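Uncharacterized protein (Bacteroides eggerthii DSM 20697, PDB 4ECO) is of unknown function but carries leucine-rich repeats, whose curved solenoid probably serves as a surface for binding other proteins. Local coordinates at residues Asn486-Thr491 and Leu512-Gly517; Asp506-Thr511 and Pro532-Thr537. All blocks are in the same frame, centred on the assembly; numbering follows the deposited sequence.

In the fold
Contacts 1 and 2 sit side by side in the leucine-rich repeat solenoid, their centres about 8 Å apart, and their segments alternate along the chain. The loop between strands 492-494 and 517-519 serves both: its 512-517 end packs on the preceding loop in contact 1, and its 506-511 part packs on the following loop in contact 2. Contact 1 is the more buried, held by backbone bonds at the start of a strand, a water and leucine packing. Contact 2 is only partly buried; there a side-chain amide does the hydrogen bonding and carries a guanidinium. Leu-515 O joins them, with probable hydrogen bonds from Ser-535 and Thr-537 of contact 2.

Contact 1 (Asn486-Thr491 and Leu512-Gly517); sequences NTYLLT and LPYLVG
Tyr-514 CE2 comes to the edge of the Tyr-488 ring, near its plane, 4.2 Å from Tyr-488 CD2. One face of the Tyr-488 ring carries CG of its neighbour Leu-489, and one face of Tyr-514 carries CB of Pro-513, each displaced toward the rim. In the plane of the Tyr-514 ring, at its edge, sits the carbonyl oxygen of Tyr-488. Tyr-488 CB rests against Pro-513 CG.

Between the two backbones a water joins them. It donates to Tyr-488 O and to Leu-490 O and accepts from Tyr-514 N at 3.1 Å, so three backbone polar atoms are satisfied at once. Deeper in, Leu-490 and Leu-512 lie side by side and point the same way, with CD2 of each touching at 3.8 Å; Leu-490 CG stands anti to its backbone N (chi1 -166°). Phe-453 of helix 451-454 packs on Leu-490, and Ile-493 on Leu-512.

At the other end Thr-491 O is gripped twice: Val-516 N donates at 2.8 Å, tilted 18° from the carbonyl plane, and Gly-517 N donates at 3.0 Å, nearly along the C=O axis. The Thr-491 hydroxyl instead bonds Ser-460 O, just before strand 461-463, while its CG2 leans over Tyr-514 O. Thr-491 precedes strand 492-494 and Gly-517 opens strand 517-519; the two strands pair in parallel, the stacking of successive coils expected of a leucine-rich repeat solenoid.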
# COMPACT_ATOMS: atom_id res chain seq x y z
N ASN A 486 -26.02 8.87 10.75
CA ASN A 486 -25.08 9.44 9.80
C ASN A 486 -25.36 9.20 8.30
O ASN A 486 -24.50 9.57 7.49
CB ASN A 486 -23.69 8.86 10.10
CG ASN A 486 -23.03 9.46 11.32
OD1 ASN A 486 -23.10 10.67 11.56
ND2 ASN A 486 -22.32 8.64 12.07
N THR A 487 -26.52 8.65 7.91
CA THR A 487 -26.80 8.42 6.48
C THR A 487 -26.81 9.73 5.65
O THR A 487 -26.60 9.68 4.44
CB THR A 487 -28.11 7.65 6.26
OG1 THR A 487 -29.10 8.18 7.12
CG2 THR A 487 -27.96 6.19 6.55
N TYR A 488 -26.96 10.89 6.31
CA TYR A 488 -26.96 12.21 5.66
C TYR A 488 -25.58 12.50 5.06
O TYR A 488 -25.49 13.31 4.14
CB TYR A 488 -27.37 13.32 6.66
CG TYR A 488 -26.32 13.66 7.70
CD1 TYR A 488 -26.21 12.93 8.88
CD2 TYR A 488 -25.45 14.73 7.51
CE1 TYR A 488 -25.23 13.23 9.82
CE2 TYR A 488 -24.46 15.03 8.45
CZ TYR A 488 -24.36 14.28 9.61
OH TYR A 488 -23.38 14.58 10.52
N LEU A 489 -24.52 11.83 5.56
CA LEU A 489 -23.14 11.94 5.07
C LEU A 489 -22.88 11.26 3.73
O LEU A 489 -21.91 11.61 3.07
CB LEU A 489 -22.16 11.32 6.09
CG LEU A 489 -22.05 11.97 7.46
CD1 LEU A 489 -21.31 11.07 8.40
CD2 LEU A 489 -21.33 13.31 7.39
N LEU A 490 -23.70 10.27 3.34
CA LEU A 490 -23.50 9.49 2.11
C LEU A 490 -23.70 10.35 0.87
O LEU A 490 -24.83 10.71 0.52
CB LEU A 490 -24.46 8.27 2.09
CG LEU A 490 -24.15 7.19 1.04
CD1 LEU A 490 -22.82 6.48 1.36
CD2 LEU A 490 -25.27 6.19 0.98
N THR A 491 -22.59 10.66 0.19
CA THR A 491 -22.60 11.50 -1.01
C THR A 491 -22.19 10.72 -2.30
O THR A 491 -22.40 11.25 -3.39
CB THR A 491 -21.70 12.74 -0.80
OG1 THR A 491 -20.36 12.31 -0.55
CG2 THR A 491 -22.20 13.64 0.34
N LEU A 512 -31.16 10.74 2.04
CA LEU A 512 -29.89 11.12 1.38
C LEU A 512 -29.92 12.60 0.91
O LEU A 512 -29.91 12.85 -0.31
CB LEU A 512 -29.62 10.20 0.17
CG LEU A 512 -29.45 8.72 0.38
CD1 LEU A 512 -29.15 8.05 -0.93
CD2 LEU A 512 -28.36 8.42 1.38
N PRO A 513 -29.98 13.60 1.82
CA PRO A 513 -30.11 15.00 1.37
C PRO A 513 -28.88 15.59 0.67
O PRO A 513 -29.02 16.64 0.05
CB PRO A 513 -30.34 15.77 2.68
CG PRO A 513 -29.77 14.91 3.72
CD PRO A 513 -30.04 13.52 3.30
N TYR A 514 -27.71 14.95 0.79
CA TYR A 514 -26.49 15.51 0.23
C TYR A 514 -25.84 14.61 -0.84
O TYR A 514 -24.67 14.84 -1.18
CB TYR A 514 -25.50 15.77 1.38
CG TYR A 514 -26.06 16.76 2.37
CD1 TYR A 514 -26.18 18.11 2.04
CD2 TYR A 514 -26.51 16.34 3.61
CE1 TYR A 514 -26.73 19.02 2.94
CE2 TYR A 514 -27.07 17.24 4.51
CZ TYR A 514 -27.17 18.58 4.18
OH TYR A 514 -27.73 19.48 5.07
N LEU A 515 -26.61 13.68 -1.46
CA LEU A 515 -26.09 12.80 -2.50
C LEU A 515 -25.46 13.62 -3.65
O LEU A 515 -26.06 14.60 -4.08
CB LEU A 515 -27.20 11.89 -3.04
CG LEU A 515 -26.75 10.83 -4.07
CD1 LEU A 515 -25.80 9.83 -3.46
CD2 LEU A 515 -27.95 10.14 -4.71
N VAL A 516 -24.25 13.24 -4.10
CA VAL A 516 -23.54 13.98 -5.15
C VAL A 516 -23.45 13.11 -6.42
O VAL A 516 -23.73 13.59 -7.52
CB VAL A 516 -22.15 14.48 -4.64
CG1 VAL A 516 -21.28 14.98 -5.78
CG2 VAL A 516 -22.32 15.59 -3.61
N GLY A 517 -23.06 11.85 -6.25
CA GLY A 517 -22.89 10.92 -7.36
C GLY A 517 -23.46 9.55 -7.12
O GLY A 517 -23.32 8.97 -6.05
O HOH W 1 -26.81 12.22 1.97

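Contact 2 (Asp506-Thr511 and Pro532-Thr537); sequences DFRATT and PLNSST
Two successive turns of the leucine-rich repeat solenoid pack here through the loops that return from strands 492-494 and 517-519, each entering with the end of a short 3-10 segment. The inner half is apolar. The side chains of Phe-507 and Pro-532 cross obliquely, and their closest approach is from Phe-507 CB to Pro-532 CG, 3.8 Å. That CB points toward the 532-537 segment, while CG, anti to the carbonyl carbon (chi1 -71°), leads the ring away from it. Leu-512 also touches the Phe-507 side chain. Ile-518 of strand 517-519 packs against both Phe-507 and Pro-532.

Farther out, the amide of Asn-534 does two jobs. Its OD1 takes the backbone N-H of Ala-509 at 3.0 Å, in the carbonyl plane and on a lone pair, with a C=O...N angle of 120°. That bond favours this turn of the amide, whose flat side is stacked on the Arg-508 guanidinium: Asn-534 CG is 3.5 Å from the guanidinium plane, over its centre, and the two planes are 26° apart. Since Arg-508 NH2 and Asn-534 ND2 are both donors, their 3.1 Å approach belongs to this stack and is no hydrogen bond. An alanine in place of Arg-508 would probably leave that face of the Asn-534 amide without its stacked partner.

Ala-509 CB comes within 3.5 Å of Asn-534 OD1. Beyond Asn-534, Ser-535 OG accepts from Thr-537 N in an ST turn, and the hydroxyls of Ser-535 and Thr-537 also hydrogen-bond Leu-515 O, back in the preceding loop. Returning loops of successive coils are thus stacked by apolar packing and a side-chain-to-backbone bond, on the part of the leucine-rich repeat solenoid away from its parallel strands.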
# COMPACT_ATOMS: atom_id res chain seq x y z
N ASP A 506 -35.71 5.47 -0.27
CA ASP A 506 -34.51 5.63 0.54
C ASP A 506 -33.51 6.52 -0.17
O ASP A 506 -32.56 6.96 0.46
CB ASP A 506 -33.84 4.25 0.80
CG ASP A 506 -34.47 3.35 1.84
OD1 ASP A 506 -35.55 3.72 2.39
OD2 ASP A 506 -33.90 2.27 2.11
N PHE A 507 -33.65 6.71 -1.49
CA PHE A 507 -32.69 7.48 -2.27
C PHE A 507 -33.13 8.97 -2.44
O PHE A 507 -32.32 9.81 -2.84
CB PHE A 507 -32.47 6.80 -3.61
CG PHE A 507 -31.69 5.51 -3.44
CD1 PHE A 507 -32.34 4.30 -3.21
CD2 PHE A 507 -30.29 5.50 -3.51
CE1 PHE A 507 -31.62 3.12 -3.05
CE2 PHE A 507 -29.57 4.32 -3.36
CZ PHE A 507 -30.23 3.14 -3.12
N ARG A 508 -34.36 9.30 -2.02
CA ARG A 508 -34.88 10.66 -2.05
C ARG A 508 -34.16 11.51 -0.98
O ARG A 508 -33.54 10.97 -0.07
CB ARG A 508 -36.41 10.65 -1.85
CG ARG A 508 -37.11 9.82 -2.93
CD ARG A 508 -38.62 9.79 -2.82
NE ARG A 508 -39.25 11.11 -2.88
CZ ARG A 508 -39.41 11.83 -3.99
NH1 ARG A 508 -38.94 11.38 -5.15
NH2 ARG A 508 -40.01 13.01 -3.94
N ALA A 509 -34.21 12.85 -1.11
CA ALA A 509 -33.54 13.81 -0.24
C ALA A 509 -33.96 13.68 1.26
O ALA A 509 -33.29 14.25 2.14
CB ALA A 509 -33.81 15.21 -0.73
N THR A 510 -35.04 12.93 1.54
CA THR A 510 -35.54 12.70 2.89
C THR A 510 -34.57 11.85 3.73
O THR A 510 -34.57 11.93 4.96
CB THR A 510 -36.91 12.02 2.85
OG1 THR A 510 -36.79 10.72 2.23
CG2 THR A 510 -37.96 12.86 2.18
N THR A 511 -33.76 11.02 3.08
CA THR A 511 -32.83 10.15 3.80
C THR A 511 -31.37 10.49 3.37
O THR A 511 -30.50 10.59 4.24
CB THR A 511 -33.21 8.66 3.59
OG1 THR A 511 -32.78 8.29 2.30
CG2 THR A 511 -34.73 8.38 3.71
N PRO A 532 -33.14 8.83 -6.77
CA PRO A 532 -31.94 9.62 -6.46
C PRO A 532 -31.93 11.02 -7.10
O PRO A 532 -31.08 11.84 -6.73
CB PRO A 532 -30.78 8.76 -7.02
CG PRO A 532 -31.35 7.39 -7.17
CD PRO A 532 -32.79 7.61 -7.53
N LEU A 533 -32.88 11.31 -8.01
CA LEU A 533 -32.96 12.62 -8.68
C LEU A 533 -33.63 13.69 -7.80
O LEU A 533 -33.60 14.86 -8.16
CB LEU A 533 -33.72 12.52 -10.02
CG LEU A 533 -33.17 11.48 -10.99
CD1 LEU A 533 -34.04 11.38 -12.23
CD2 LEU A 533 -31.71 11.75 -11.33
N ASN A 534 -34.16 13.31 -6.62
CA ASN A 534 -34.84 14.19 -5.65
C ASN A 534 -33.83 15.11 -4.93
O ASN A 534 -34.21 16.15 -4.40
CB ASN A 534 -35.60 13.34 -4.62
CG ASN A 534 -36.59 14.09 -3.76
OD1 ASN A 534 -36.57 14.03 -2.53
ND2 ASN A 534 -37.50 14.81 -4.41
N SER A 535 -32.56 14.73 -4.93
CA SER A 535 -31.48 15.49 -4.33
C SER A 535 -31.24 16.82 -5.05
O SER A 535 -31.23 16.88 -6.30
CB SER A 535 -30.20 14.66 -4.34
OG SER A 535 -29.08 15.45 -3.98
N SER A 536 -31.04 17.89 -4.26
CA SER A 536 -30.72 19.21 -4.78
C SER A 536 -29.21 19.36 -4.98
O SER A 536 -28.78 20.33 -5.59
CB SER A 536 -31.24 20.28 -3.84
OG SER A 536 -30.45 20.36 -2.66
N THR A 537 -28.41 18.39 -4.47
CA THR A 537 -26.93 18.41 -4.51
C THR A 537 -26.32 17.49 -5.58
O THR A 537 -25.13 17.66 -5.90
CB THR A 537 -26.37 18.00 -3.14
OG1 THR A 537 -26.98 16.78 -2.75
CG2 THR A 537 -26.62 19.03 -2.07